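Local coordinates for hypothetical protein (Anabaena variabilis, PDB 2OBN), which is of unknown function but joins a Rossmann-like domain to a P-loop domain, a build consistent with nucleotide binding, at residues P247-G251 / S252-Q256; G213-E216 / Q217-R221; E318-A321 / H322-E326; A115-P118 / D119-A122. The protein carries 2 engineered substitutions. All coordinates share one frame; numbering follows the deposited sequence.

Interaction 1 (P247-G251 / S252-Q256); sequences PLIRG and SQPTQ
Gln253 folds its amide back onto Arg250 O, and Ser252 turns its hydroxyl onto Leu248 O, at the C-terminal end of helix 245-252. Of the side-chain hydrogen bonds, that from Gln253 NE2 to Arg250 O measures 2.8 Å and is nearly straight (161° at the hydrogen). It arrives in the carbonyl plane on a lone pair, and the acceptor in turn lies near the plane of the amide, an alignment reached because the glutamine chain bends at chi2 (-76°). Ser252 OG also donates to Leu248 O, but so close in the model that the exact length is doubtful.

The backbone bonds fade along the same turn. Ser252 N reaches Leu248 O at 3.0 Å, whereas the bond from Gln253 N to Ile249 O is weak. Gln253 then takes a positive phi and the chain leaves the helix.

Pro254 packs against Ile249 at the exit: its CD lies 4.2 Å from Ile249 CG2 in apolar contact. Outside the turn, Gln253 O accepts from Arg154, and the guanidinium of Arg250 reaches Leu237 O of the second subunit.

With an alanine in place of Gln253, Arg250 O would probably lose its amide donor, leaving the last turn less firmly closed. Pro254 has no N-H to offer Arg250 O, the carbonyl four residues back, and the Gln253 amide supplies a donor instead; the Ser252 hydroxyl adds a second donor to Leu248 O.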
ATOM      1  N   PRO B 247      -2.679   4.956  -3.014  1.00 38.00           N
ATOM      2  CA  PRO B 247      -3.826   4.282  -3.651  1.00 37.85           C
ATOM      3  C   PRO B 247      -5.129   5.082  -3.629  1.00 37.19           C
ATOM      4  O   PRO B 247      -5.934   4.940  -4.540  1.00 38.64           O
ATOM      5  CB  PRO B 247      -3.968   2.974  -2.853  1.00 38.74           C
ATOM      6  CG  PRO B 247      -3.165   3.178  -1.591  1.00 36.41           C
ATOM      7  CD  PRO B 247      -2.084   4.125  -1.948  1.00 36.95           C
ATOM      8  N   LEU B 248      -5.361   5.898  -2.605  1.00 38.38           N
ATOM      9  CA  LEU B 248      -6.571   6.748  -2.595  1.00 38.76           C
ATOM     10  C   LEU B 248      -6.579   7.680  -3.804  1.00 38.81           C
ATOM     11  O   LEU B 248      -7.570   7.763  -4.524  1.00 39.61           O
ATOM     12  CB  LEU B 248      -6.680   7.541  -1.297  1.00 38.88           C
ATOM     13  CG  LEU B 248      -7.097   6.684  -0.101  1.00 37.48           C
ATOM     14  CD1 LEU B 248      -6.938   7.443   1.209  1.00 40.20           C
ATOM     15  CD2 LEU B 248      -8.513   6.189  -0.250  1.00 39.34           C
ATOM     16  N   ILE B 249      -5.450   8.342  -4.033  1.00 40.22           N
ATOM     17  CA  ILE B 249      -5.277   9.244  -5.172  1.00 40.33           C
ATOM     18  C   ILE B 249      -5.340   8.498  -6.523  1.00 39.43           C
ATOM     19  O   ILE B 249      -6.012   8.927  -7.449  1.00 38.94           O
ATOM     20  CB  ILE B 249      -3.938  10.007  -5.059  1.00 39.02           C
ATOM     21  CG1 ILE B 249      -4.011  11.009  -3.914  1.00 40.03           C
ATOM     22  CG2 ILE B 249      -3.613  10.735  -6.361  1.00 39.89           C
ATOM     23  CD1 ILE B 249      -2.700  11.765  -3.621  1.00 38.88           C
ATOM     24  N   ARG B 250      -4.620   7.392  -6.631  1.00 39.79           N
ATOM     25  CA  ARG B 250      -4.566   6.640  -7.877  1.00 39.08           C
ATOM     26  C   ARG B 250      -5.895   5.961  -8.169  1.00 38.67           C
ATOM     27  O   ARG B 250      -6.401   6.010  -9.302  1.00 40.92           O
ATOM     28  CB  ARG B 250      -3.434   5.612  -7.813  1.00 38.32           C
ATOM     29  CG  ARG B 250      -2.041   6.224  -7.741  1.00 39.05           C
ATOM     30  CD  ARG B 250      -1.543   6.679  -9.122  1.00 42.99           C
ATOM     31  NE  ARG B 250      -0.225   7.308  -9.036  1.00 40.32           N
ATOM     32  CZ  ARG B 250      -0.016   8.581  -8.719  1.00 41.24           C
ATOM     33  NH1 ARG B 250      -1.034   9.417  -8.508  1.00 42.88           N
ATOM     34  NH2 ARG B 250       1.230   9.029  -8.643  1.00 39.79           N
ATOM     35  N   GLY B 251      -6.469   5.317  -7.163  1.00 38.45           N
ATOM     36  CA  GLY B 251      -7.748   4.635  -7.359  1.00 38.47           C
ATOM     37  C   GLY B 251      -8.922   5.556  -7.661  1.00 38.31           C
ATOM     38  O   GLY B 251      -9.734   5.246  -8.515  1.00 38.49           O
ATOM     39  N   SER B 252      -8.985   6.708  -6.988  1.00 38.82           N
ATOM     40  CA  SER B 252     -10.112   7.625  -7.135  1.00 37.62           C
ATOM     41  C   SER B 252      -9.954   8.638  -8.244  1.00 38.17           C
ATOM     42  O   SER B 252     -10.947   9.229  -8.635  1.00 39.79           O
ATOM     43  CB  SER B 252     -10.380   8.367  -5.826  1.00 38.14           C
ATOM     44  OG  SER B 252      -9.316   9.238  -5.478  1.00 39.01           O
ATOM     45  N   GLN B 253      -8.733   8.854  -8.743  1.00 39.00           N
ATOM     46  CA  GLN B 253      -8.486   9.831  -9.820  1.00 39.76           C
ATOM     47  C   GLN B 253      -9.190  11.142  -9.454  1.00 40.06           C
ATOM     48  O   GLN B 253     -10.021  11.647 -10.202  1.00 39.13           O
ATOM     49  CB  GLN B 253      -8.993   9.278 -11.156  1.00 38.85           C
ATOM     50  CG  GLN B 253      -8.286   8.005 -11.605  1.00 41.31           C
ATOM     51  CD  GLN B 253      -6.881   8.261 -12.159  1.00 43.59           C
ATOM     52  OE1 GLN B 253      -6.729   8.826 -13.243  1.00 42.27           O
ATOM     53  NE2 GLN B 253      -5.863   7.797 -11.447  1.00 38.08           N
ATOM     54  N   PRO B 254      -8.830  11.721  -8.303  1.00 38.80           N
ATOM     55  CA  PRO B 254      -9.612  12.861  -7.814  1.00 37.86           C
ATOM     56  C   PRO B 254      -9.613  14.074  -8.733  1.00 37.62           C
ATOM     57  O   PRO B 254      -8.627  14.330  -9.436  1.00 37.88           O
ATOM     58  CB  PRO B 254      -8.931  13.209  -6.474  1.00 38.96           C
ATOM     59  CG  PRO B 254      -7.546  12.604  -6.538  1.00 36.87           C
ATOM     60  CD  PRO B 254      -7.657  11.425  -7.458  1.00 39.84           C
ATOM     61  N   THR B 255     -10.718  14.816  -8.712  1.00 37.13           N
ATOM     62  CA  THR B 255     -10.837  16.070  -9.482  1.00 37.01           C
ATOM     63  C   THR B 255     -10.343  17.261  -8.629  1.00 35.79           C
ATOM     64  O   THR B 255      -9.803  18.228  -9.161  1.00 36.99           O
ATOM     65  CB  THR B 255     -12.272  16.280  -9.995  1.00 36.09           C
ATOM     66  OG1 THR B 255     -13.191  16.172  -8.906  1.00 34.89           O
ATOM     67  CG2 THR B 255     -12.618  15.221 -11.019  1.00 34.04           C
ATOM     68  N   GLN B 256     -10.532  17.182  -7.317  1.00 36.06           N
ATOM     69  CA  GLN B 256     -10.042  18.205  -6.378  1.00 37.58           C
ATOM     70  C   GLN B 256      -9.563  17.553  -5.080  1.00 38.46           C
ATOM     71  O   GLN B 256     -10.050  16.487  -4.686  1.00 38.94           O
ATOM     72  CB  GLN B 256     -11.130  19.226  -5.993  1.00 37.71           C
ATOM     73  CG  GLN B 256     -11.705  20.102  -7.112  1.00 37.34           C
ATOM     74  CD  GLN B 256     -12.682  19.381  -8.018  1.00 36.39           C
ATOM     75  OE1 GLN B 256     -13.321  18.406  -7.618  1.00 40.48           O
ATOM     76  NE2 GLN B 256     -12.796  19.853  -9.257  1.00 32.58           N
TER

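Interaction 2 (G213-E216 / Q217-R221); sequences GAVE and QMVMR
Glu216 and Met220 come together through different first torsions: the glutamate CG stands anti to its own N (chi1 -175°), whereas CG of Met220, a selenomethionine, stands anti to its carbonyl carbon (chi1 -64°). The two side chains then run side by side in the same direction, with CG of Glu216 and CG of Met220 4.1 Å apart. This is the i to i+4 spacing of an alpha-helix, here helix 208-222 of the P-loop domain, which lies in the connection between the neighbouring parallel strands 184-187 and 228-231.

Beyond the methylenes the pair separates. The Glu216 chain stays extended and delivers OE2 to the backbone N-H groups of Ser144 and Ala146, two donors that would help to stabilise a negative carboxylate. The Met220 chain bends twice and leaves the glutamate behind.

On another flank Val215 CG1 touches Val219 CG2 at 4.2 Å, one methyl from each successive turn. These valines form an apolar strip against Ser252, with Leu248 meeting Val215 and Leu187 meeting Val219.

The backbone joins the turns unevenly. Val219 N to Val215 O is 3.0 Å and nearly straight (169°), and Met220 N to Glu216 O is shorter at 2.8 Å, but the bond from Met218 N to Ala214 O is weak at 3.5 Å. Ala214 O has a further donor in a water, which gives one hydrogen to this carbonyl and the other to Gln217 OE1, each at 2.7 Å.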
ATOM      1  N   GLY B 213      -6.916  -0.746  -6.563  1.00 35.57           N
ATOM      2  CA  GLY B 213      -8.070  -1.449  -7.150  1.00 36.36           C
ATOM      3  C   GLY B 213      -9.257  -1.456  -6.204  1.00 37.59           C
ATOM      4  O   GLY B 213     -10.405  -1.399  -6.636  1.00 35.96           O
ATOM      5  N   ALA B 214      -8.968  -1.500  -4.902  1.00 38.56           N
ATOM      6  CA  ALA B 214     -10.010  -1.480  -3.885  1.00 38.66           C
ATOM      7  C   ALA B 214     -10.709  -0.127  -3.900  1.00 37.39           C
ATOM      8  O   ALA B 214     -11.909  -0.043  -3.720  1.00 37.01           O
ATOM      9  CB  ALA B 214      -9.404  -1.755  -2.488  1.00 38.97           C
ATOM     10  N   VAL B 215      -9.934   0.934  -4.093  1.00 37.73           N
ATOM     11  CA  VAL B 215     -10.486   2.297  -4.142  1.00 37.65           C
ATOM     12  C   VAL B 215     -11.234   2.484  -5.466  1.00 37.41           C
ATOM     13  O   VAL B 215     -12.374   2.938  -5.481  1.00 38.81           O
ATOM     14  CB  VAL B 215      -9.375   3.379  -3.977  1.00 37.25           C
ATOM     15  CG1 VAL B 215      -9.949   4.785  -4.129  1.00 36.82           C
ATOM     16  CG2 VAL B 215      -8.676   3.232  -2.625  1.00 35.44           C
ATOM     17  N   GLU B 216     -10.598   2.102  -6.568  1.00 36.77           N
ATOM     18  CA  GLU B 216     -11.222   2.226  -7.876  1.00 38.35           C
ATOM     19  C   GLU B 216     -12.582   1.521  -7.922  1.00 38.53           C
ATOM     20  O   GLU B 216     -13.557   2.073  -8.402  1.00 38.76           O
ATOM     21  CB  GLU B 216     -10.309   1.641  -8.951  1.00 38.19           C
ATOM     22  CG  GLU B 216     -10.814   1.820 -10.342  1.00 39.26           C
ATOM     23  CD  GLU B 216      -9.883   1.230 -11.359  1.00 39.66           C
ATOM     24  OE1 GLU B 216      -9.821  -0.013 -11.462  1.00 44.71           O
ATOM     25  OE2 GLU B 216      -9.236   2.003 -12.086  1.00 42.47           O
ATOM     26  N   GLN B 217     -12.626   0.303  -7.408  1.00 38.76           N
ATOM     27  CA  GLN B 217     -13.844  -0.495  -7.406  1.00 40.01           C
ATOM     28  C   GLN B 217     -15.013   0.205  -6.703  1.00 37.08           C
ATOM     29  O   GLN B 217     -16.121   0.215  -7.214  1.00 36.65           O
ATOM     30  CB  GLN B 217     -13.569  -1.842  -6.736  1.00 40.12           C
ATOM     31  CG  GLN B 217     -14.610  -2.884  -6.973  1.00 45.21           C
ATOM     32  CD  GLN B 217     -14.462  -4.040  -6.002  1.00 48.93           C
ATOM     33  OE1 GLN B 217     -14.548  -3.848  -4.773  1.00 49.12           O
ATOM     34  NE2 GLN B 217     -14.254  -5.250  -6.541  1.00 44.34           N
HETATM   35  N   MSE B 218     -14.762   0.790  -5.546  1.00 36.54           N
HETATM   36  CA  MSE B 218     -15.809   1.489  -4.802  1.00 38.49           C
HETATM   37  C   MSE B 218     -16.266   2.739  -5.547  1.00 37.42           C
HETATM   38  O   MSE B 218     -17.461   3.018  -5.651  1.00 36.10           O
HETATM   39  CB  MSE B 218     -15.294   1.867  -3.405  1.00 39.27           C
HETATM   40  CG  MSE B 218     -16.315   2.566  -2.516  1.00 39.92           C
HETATM   41 SE   MSE B 218     -15.613   2.896  -0.721  0.75 40.82          SE
HETATM   42  CE  MSE B 218     -14.041   3.776  -1.307  1.00 33.63           C
ATOM     43  N   VAL B 219     -15.296   3.490  -6.052  1.00 38.07           N
ATOM     44  CA  VAL B 219     -15.553   4.728  -6.795  1.00 38.07           C
ATOM     45  C   VAL B 219     -16.325   4.458  -8.094  1.00 38.10           C
ATOM     46  O   VAL B 219     -17.196   5.242  -8.471  1.00 39.15           O
ATOM     47  CB  VAL B 219     -14.228   5.475  -7.071  1.00 37.66           C
ATOM     48  CG1 VAL B 219     -14.403   6.571  -8.096  1.00 38.89           C
ATOM     49  CG2 VAL B 219     -13.640   6.033  -5.731  1.00 37.77           C
HETATM   50  N   MSE B 220     -16.020   3.364  -8.780  1.00 38.01           N
HETATM   51  CA  MSE B 220     -16.771   3.022 -10.003  1.00 40.33           C
HETATM   52  C   MSE B 220     -18.191   2.535  -9.691  1.00 41.49           C
HETATM   53  O   MSE B 220     -19.079   2.642 -10.525  1.00 43.04           O
HETATM   54  CB  MSE B 220     -16.041   1.951 -10.814  1.00 40.09           C
HETATM   55  CG  MSE B 220     -14.700   2.375 -11.364  1.00 41.73           C
HETATM   56 SE   MSE B 220     -14.842   3.811 -12.623  0.75 42.61          SE
HETATM   57  CE  MSE B 220     -15.664   2.889 -14.086  1.00 39.73           C
ATOM     58  N   ARG B 221     -18.397   2.008  -8.490  1.00 43.08           N
ATOM     59  CA  ARG B 221     -19.688   1.479  -8.069  1.00 43.97           C
ATOM     60  C   ARG B 221     -20.764   2.561  -7.899  1.00 44.10           C
ATOM     61  O   ARG B 221     -21.930   2.310  -8.182  1.00 44.02           O
ATOM     62  CB  ARG B 221     -19.506   0.640  -6.782  1.00 44.56           C
ATOM     63  CG  ARG B 221     -20.778   0.063  -6.159  1.00 47.58           C
ATOM     64  CD  ARG B 221     -20.546  -1.312  -5.501  1.00 49.71           C
ATOM     65  NE  ARG B 221     -19.287  -1.415  -4.769  1.00 56.06           N
TER
HETATM   66  O   HOH W   1     -13.688  -1.934  -3.113  1.00 37.67           O

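Interaction 3 (E318-A321 / H322-E326); sequences EAIA and HTIAE
Thr323 and Ala319 meet in a local contact one helical turn apart, on helix 313-327 near the surface of the P-loop domain. Ala319 O is gripped by two donors from the same residue: Thr323 N and Thr323 OG1 each lie 2.9 Å from it. They approach from opposite faces of the carbonyl plane. The amide is the less tilted of the two, while the hydroxyl sits above the plane (36° out of it), away from the lone-pair direction. The threonine manages this because OG1 lies anti to the carbonyl carbon, beside its own N (chi1 -59°), a setting that points the hydroxyl back up the helix.

The helix is the crossover of a beta-alpha-beta unit, linking strand 301-307 to strand 331-332. Thr323 faces the sheet, where Ile304, Leu306 and Cys331 touch it, and Leu279 of helix 279-291 meets it as well. Burial there makes the internal acceptor useful, since the hydroxyl finds its partner within its own helix. A valine in its place would probably keep much of this packing but leave Ala319 O with the amide as its one remaining donor from this residue.

Ile320 and Ile324 make the apolar part of the contact. CD1 of Ile324 comes to 4.0 Å from CG2 of Ile320, the side chains slanting across each other, and both also touch Cys331. Beside them the regular backbone bonds continue: Ile324 N to Ile320 O at 3.1 Å, Ala325 N to Ala321 O at 3.1 Å, and His322 N to Glu318 O at 2.8 Å.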
ATOM      1  N   GLU B 318      -7.850  33.871  13.678  1.00 37.89           N
ATOM      2  CA  GLU B 318      -6.507  34.343  13.302  1.00 38.26           C
ATOM      3  C   GLU B 318      -5.735  33.254  12.554  1.00 37.79           C
ATOM      4  O   GLU B 318      -5.096  33.520  11.533  1.00 38.09           O
ATOM      5  CB  GLU B 318      -5.695  34.791  14.512  1.00 37.08           C
ATOM      6  CG  GLU B 318      -6.071  36.142  15.011  1.00 45.28           C
ATOM      7  CD  GLU B 318      -5.118  36.679  16.070  1.00 51.79           C
ATOM      8  OE1 GLU B 318      -4.409  35.877  16.733  1.00 54.81           O
ATOM      9  OE2 GLU B 318      -5.089  37.920  16.233  1.00 53.28           O
ATOM     10  N   ALA B 319      -5.793  32.032  13.062  1.00 37.26           N
ATOM     11  CA  ALA B 319      -5.091  30.917  12.417  1.00 37.64           C
ATOM     12  C   ALA B 319      -5.593  30.725  10.972  1.00 37.35           C
ATOM     13  O   ALA B 319      -4.802  30.525  10.058  1.00 38.55           O
ATOM     14  CB  ALA B 319      -5.242  29.648  13.240  1.00 36.43           C
ATOM     15  N   ILE B 320      -6.903  30.815  10.782  1.00 37.00           N
ATOM     16  CA  ILE B 320      -7.512  30.731   9.463  1.00 37.35           C
ATOM     17  C   ILE B 320      -7.002  31.859   8.567  1.00 38.29           C
ATOM     18  O   ILE B 320      -6.615  31.615   7.430  1.00 38.56           O
ATOM     19  CB  ILE B 320      -9.046  30.786   9.547  1.00 35.75           C
ATOM     20  CG1 ILE B 320      -9.562  29.489  10.154  1.00 36.20           C
ATOM     21  CG2 ILE B 320      -9.645  30.977   8.156  1.00 36.14           C
ATOM     22  CD1 ILE B 320     -11.044  29.494  10.497  1.00 40.27           C
ATOM     23  N   ALA B 321      -6.995  33.081   9.094  1.00 39.39           N
ATOM     24  CA  ALA B 321      -6.504  34.244   8.357  1.00 40.09           C
ATOM     25  C   ALA B 321      -5.042  34.071   7.961  1.00 40.12           C
ATOM     26  O   ALA B 321      -4.652  34.408   6.842  1.00 41.00           O
ATOM     27  CB  ALA B 321      -6.690  35.532   9.187  1.00 38.72           C
ATOM     28  N   HIS B 322      -4.240  33.548   8.883  1.00 41.27           N
ATOM     29  CA  HIS B 322      -2.809  33.301   8.640  1.00 42.35           C
ATOM     30  C   HIS B 322      -2.589  32.249   7.557  1.00 40.23           C
ATOM     31  O   HIS B 322      -1.706  32.385   6.731  1.00 40.94           O
ATOM     32  CB  HIS B 322      -2.122  32.849   9.943  1.00 43.44           C
ATOM     33  CG  HIS B 322      -0.652  32.584   9.797  1.00 48.32           C
ATOM     34  ND1 HIS B 322       0.303  33.565   9.978  1.00 51.21           N
ATOM     35  CD2 HIS B 322       0.027  31.452   9.486  1.00 48.14           C
ATOM     36  CE1 HIS B 322       1.504  33.049   9.775  1.00 52.04           C
ATOM     37  NE2 HIS B 322       1.364  31.770   9.472  1.00 49.13           N
ATOM     38  N   THR B 323      -3.387  31.191   7.587  1.00 40.65           N
ATOM     39  CA  THR B 323      -3.292  30.105   6.601  1.00 40.73           C
ATOM     40  C   THR B 323      -3.619  30.591   5.180  1.00 40.31           C
ATOM     41  O   THR B 323      -3.010  30.153   4.222  1.00 41.62           O
ATOM     42  CB  THR B 323      -4.239  28.951   6.977  1.00 39.83           C
ATOM     43  OG1 THR B 323      -3.888  28.462   8.274  1.00 38.38           O
ATOM     44  CG2 THR B 323      -4.168  27.813   5.955  1.00 39.33           C
ATOM     45  N   ILE B 324      -4.586  31.489   5.062  1.00 39.57           N
ATOM     46  CA  ILE B 324      -4.965  32.066   3.777  1.00 40.23           C
ATOM     47  C   ILE B 324      -3.842  32.960   3.232  1.00 39.69           C
ATOM     48  O   ILE B 324      -3.524  32.938   2.038  1.00 37.70           O
ATOM     49  CB  ILE B 324      -6.266  32.894   3.921  1.00 40.63           C
ATOM     50  CG1 ILE B 324      -7.435  31.946   4.192  1.00 39.04           C
ATOM     51  CG2 ILE B 324      -6.521  33.754   2.673  1.00 40.89           C
ATOM     52  CD1 ILE B 324      -8.732  32.623   4.631  1.00 40.13           C
ATOM     53  N   ALA B 325      -3.271  33.772   4.113  1.00 40.67           N
ATOM     54  CA  ALA B 325      -2.179  34.656   3.723  1.00 40.81           C
ATOM     55  C   ALA B 325      -0.987  33.820   3.259  1.00 41.23           C
ATOM     56  O   ALA B 325      -0.422  34.068   2.193  1.00 42.24           O
ATOM     57  CB  ALA B 325      -1.787  35.570   4.875  1.00 39.78           C
ATOM     58  N   GLU B 326      -0.634  32.803   4.035  1.00 41.10           N
ATOM     59  CA  GLU B 326       0.513  31.971   3.692  1.00 41.51           C
ATOM     60  C   GLU B 326       0.352  31.194   2.390  1.00 40.53           C
ATOM     61  O   GLU B 326       1.275  31.150   1.584  1.00 39.30           O
ATOM     62  CB  GLU B 326       0.799  30.968   4.803  1.00 42.06           C
ATOM     63  CG  GLU B 326       2.110  30.187   4.591  1.00 46.07           C
ATOM     64  CD  GLU B 326       2.306  29.090   5.589  1.00 47.76           C
ATOM     65  OE1 GLU B 326       1.316  28.697   6.237  1.00 55.68           O
ATOM     66  OE2 GLU B 326       3.450  28.609   5.721  1.00 54.77           O
TER

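Interaction 4 (A115-P118 / D119-A122)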
ATOM      1  N   ALA B 115     -13.313 -13.594  14.024  1.00 39.32           N
ATOM      2  CA  ALA B 115     -14.407 -14.473  13.586  1.00 39.65           C
ATOM      3  C   ALA B 115     -14.084 -15.966  13.574  1.00 40.63           C
ATOM      4  O   ALA B 115     -14.994 -16.780  13.665  1.00 40.62           O
ATOM      5  CB  ALA B 115     -14.907 -14.051  12.209  1.00 39.12           C
ATOM      6  N   ASN B 116     -12.808 -16.322  13.446  1.00 41.98           N
ATOM      7  CA  ASN B 116     -12.402 -17.730  13.407  1.00 43.11           C
ATOM      8  C   ASN B 116     -11.529 -18.165  14.581  1.00 43.52           C
ATOM      9  O   ASN B 116     -10.660 -19.025  14.431  1.00 45.38           O
ATOM     10  CB  ASN B 116     -11.723 -18.037  12.069  1.00 43.24           C
ATOM     11  CG  ASN B 116     -12.680 -17.914  10.903  1.00 46.01           C
ATOM     12  OD1 ASN B 116     -12.563 -17.002  10.082  1.00 51.68           O
ATOM     13  ND2 ASN B 116     -13.665 -18.804  10.851  1.00 47.28           N
ATOM     14  N   ILE B 117     -11.762 -17.573  15.747  1.00 42.96           N
ATOM     15  CA  ILE B 117     -11.064 -17.976  16.957  1.00 43.09           C
ATOM     16  C   ILE B 117     -11.999 -18.955  17.673  1.00 43.13           C
ATOM     17  O   ILE B 117     -13.089 -18.562  18.081  1.00 42.81           O
ATOM     18  CB  ILE B 117     -10.690 -16.767  17.828  1.00 43.25           C
ATOM     19  CG1 ILE B 117      -9.646 -15.936  17.067  1.00 44.21           C
ATOM     20  CG2 ILE B 117     -10.188 -17.234  19.222  1.00 42.00           C
ATOM     21  CD1 ILE B 117      -9.075 -14.784  17.814  1.00 46.12           C
ATOM     22  N   PRO B 118     -11.587 -20.235  17.806  1.00 43.66           N
ATOM     23  CA  PRO B 118     -12.439 -21.261  18.429  1.00 43.03           C
ATOM     24  C   PRO B 118     -13.043 -20.875  19.769  1.00 43.54           C
ATOM     25  O   PRO B 118     -14.201 -21.181  20.028  1.00 43.65           O
ATOM     26  CB  PRO B 118     -11.482 -22.436  18.628  1.00 42.83           C
ATOM     27  CG  PRO B 118     -10.451 -22.270  17.600  1.00 43.07           C
ATOM     28  CD  PRO B 118     -10.288 -20.796  17.379  1.00 42.82           C
ATOM     29  N   ASP B 119     -12.263 -20.189  20.599  1.00 44.69           N
ATOM     30  CA  ASP B 119     -12.701 -19.789  21.939  1.00 45.16           C
ATOM     31  C   ASP B 119     -13.861 -18.801  21.900  1.00 45.08           C
ATOM     32  O   ASP B 119     -14.615 -18.700  22.871  1.00 45.36           O
ATOM     33  CB  ASP B 119     -11.541 -19.180  22.739  1.00 45.98           C
ATOM     34  CG  ASP B 119     -10.288 -20.056  22.731  1.00 49.33           C
ATOM     35  OD1 ASP B 119      -9.797 -20.403  21.628  1.00 48.26           O
ATOM     36  OD2 ASP B 119      -9.778 -20.365  23.830  1.00 54.01           O
ATOM     37  N   LEU B 120     -13.974 -18.058  20.797  1.00 44.76           N
ATOM     38  CA  LEU B 120     -15.071 -17.113  20.584  1.00 44.17           C
ATOM     39  C   LEU B 120     -16.202 -17.785  19.803  1.00 44.23           C
ATOM     40  O   LEU B 120     -17.359 -17.659  20.191  1.00 44.85           O
ATOM     41  CB  LEU B 120     -14.584 -15.840  19.882  1.00 44.65           C
ATOM     42  CG  LEU B 120     -13.545 -14.999  20.637  1.00 43.64           C
ATOM     43  CD1 LEU B 120     -13.273 -13.721  19.864  1.00 43.42           C
ATOM     44  CD2 LEU B 120     -13.994 -14.664  22.069  1.00 44.76           C
ATOM     45  N   ASN B 121     -15.881 -18.510  18.729  1.00 43.50           N
ATOM     46  CA  ASN B 121     -16.915 -19.254  17.975  1.00 43.74           C
ATOM     47  C   ASN B 121     -17.784 -20.162  18.810  1.00 42.16           C
ATOM     48  O   ASN B 121     -18.964 -20.317  18.510  1.00 42.70           O
ATOM     49  CB  ASN B 121     -16.310 -20.115  16.856  1.00 43.55           C
ATOM     50  CG  ASN B 121     -16.089 -19.340  15.590  1.00 49.20           C
ATOM     51  OD1 ASN B 121     -16.828 -18.392  15.290  1.00 55.07           O
ATOM     52  ND2 ASN B 121     -15.085 -19.743  14.816  1.00 50.92           N
ATOM     53  N   ALA B 122     -17.194 -20.784  19.829  1.00 41.26           N
ATOM     54  CA  ALA B 122     -17.915 -21.702  20.708  1.00 40.59           C
ATOM     55  C   ALA B 122     -18.998 -20.992  21.516  1.00 40.47           C
ATOM     56  O   ALA B 122     -20.050 -21.572  21.790  1.00 40.73           O
ATOM     57  CB  ALA B 122     -16.941 -22.404  21.639  1.00 40.14           C
TER
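Ile117 O receives two backbone donors, Leu120 N and Asn121 N, each at 2.9 Å, and so starts the short helix 118-121. The two bonds differ in direction. Asn121 N-H points almost straight at the oxygen (173°) and lies nearly along the C=O axis, whereas Leu120 N stands well above the carbonyl plane (47° out of it), as expected where a tight turn opens into a helix. Ala122 N continues the pattern, reaching Pro118 O at 3.0 Å.

Around this backbone core the side chains meet at van der Waals distance. CG2 of Ile117 stands 4.3 Å from CG of Leu120 and 4.0 Å from OD1 of Asp119. It is placed there by CG1 lying anti to the carbonyl carbon (chi1 -67°), which leaves CG2 beside that carbon, on the side where the helix begins. Asp119 OD1 lies equally far, 4.0 Å, from CB of Pro118.

The next shell comes from the rest of the Rossmann-like domain. Trp93 of helix 92-101 touches both Ile117 and Leu120; Lys97 and Leu100 of that helix also meet Leu120, and Ile130 of strand 130-132 packs on Ala115 and Leu120. The loop before the turn is held by a hydrogen bond from Ala115 N to Asp132 OD2.

Ile117 occupies the N-cap position and Pro118 the first helical place, where lacking an N-H costs proline no hydrogen bond of the helix. The carboxylate of Asp119, in the first turn, would probably interact favourably with the positive end of the helix dipole.

In the fold
Along the chain the order is interaction 4, then 2, 1 and 3. Interaction 4 belongs to the Rossmann-like domain and its six-stranded parallel sheet; the other three belong to the P-loop domain and its own. Interactions 1 and 2 are neighbours, with centres about 10 Å apart: helices 245-252 and 208-222 touch, as where Val215 CG1 packs against Ser252 N at 3.6 Å. Interaction 3 lies farther along the same domain, its centre about 27 Å from that of interaction 1. Interactions 3 and 4, about 53 Å apart between centres, lie on opposite sides of the chain's centre. Each contact thus orders its own helix locally, and only interactions 1 and 2 touch each other, joining two helices of the P-loop domain.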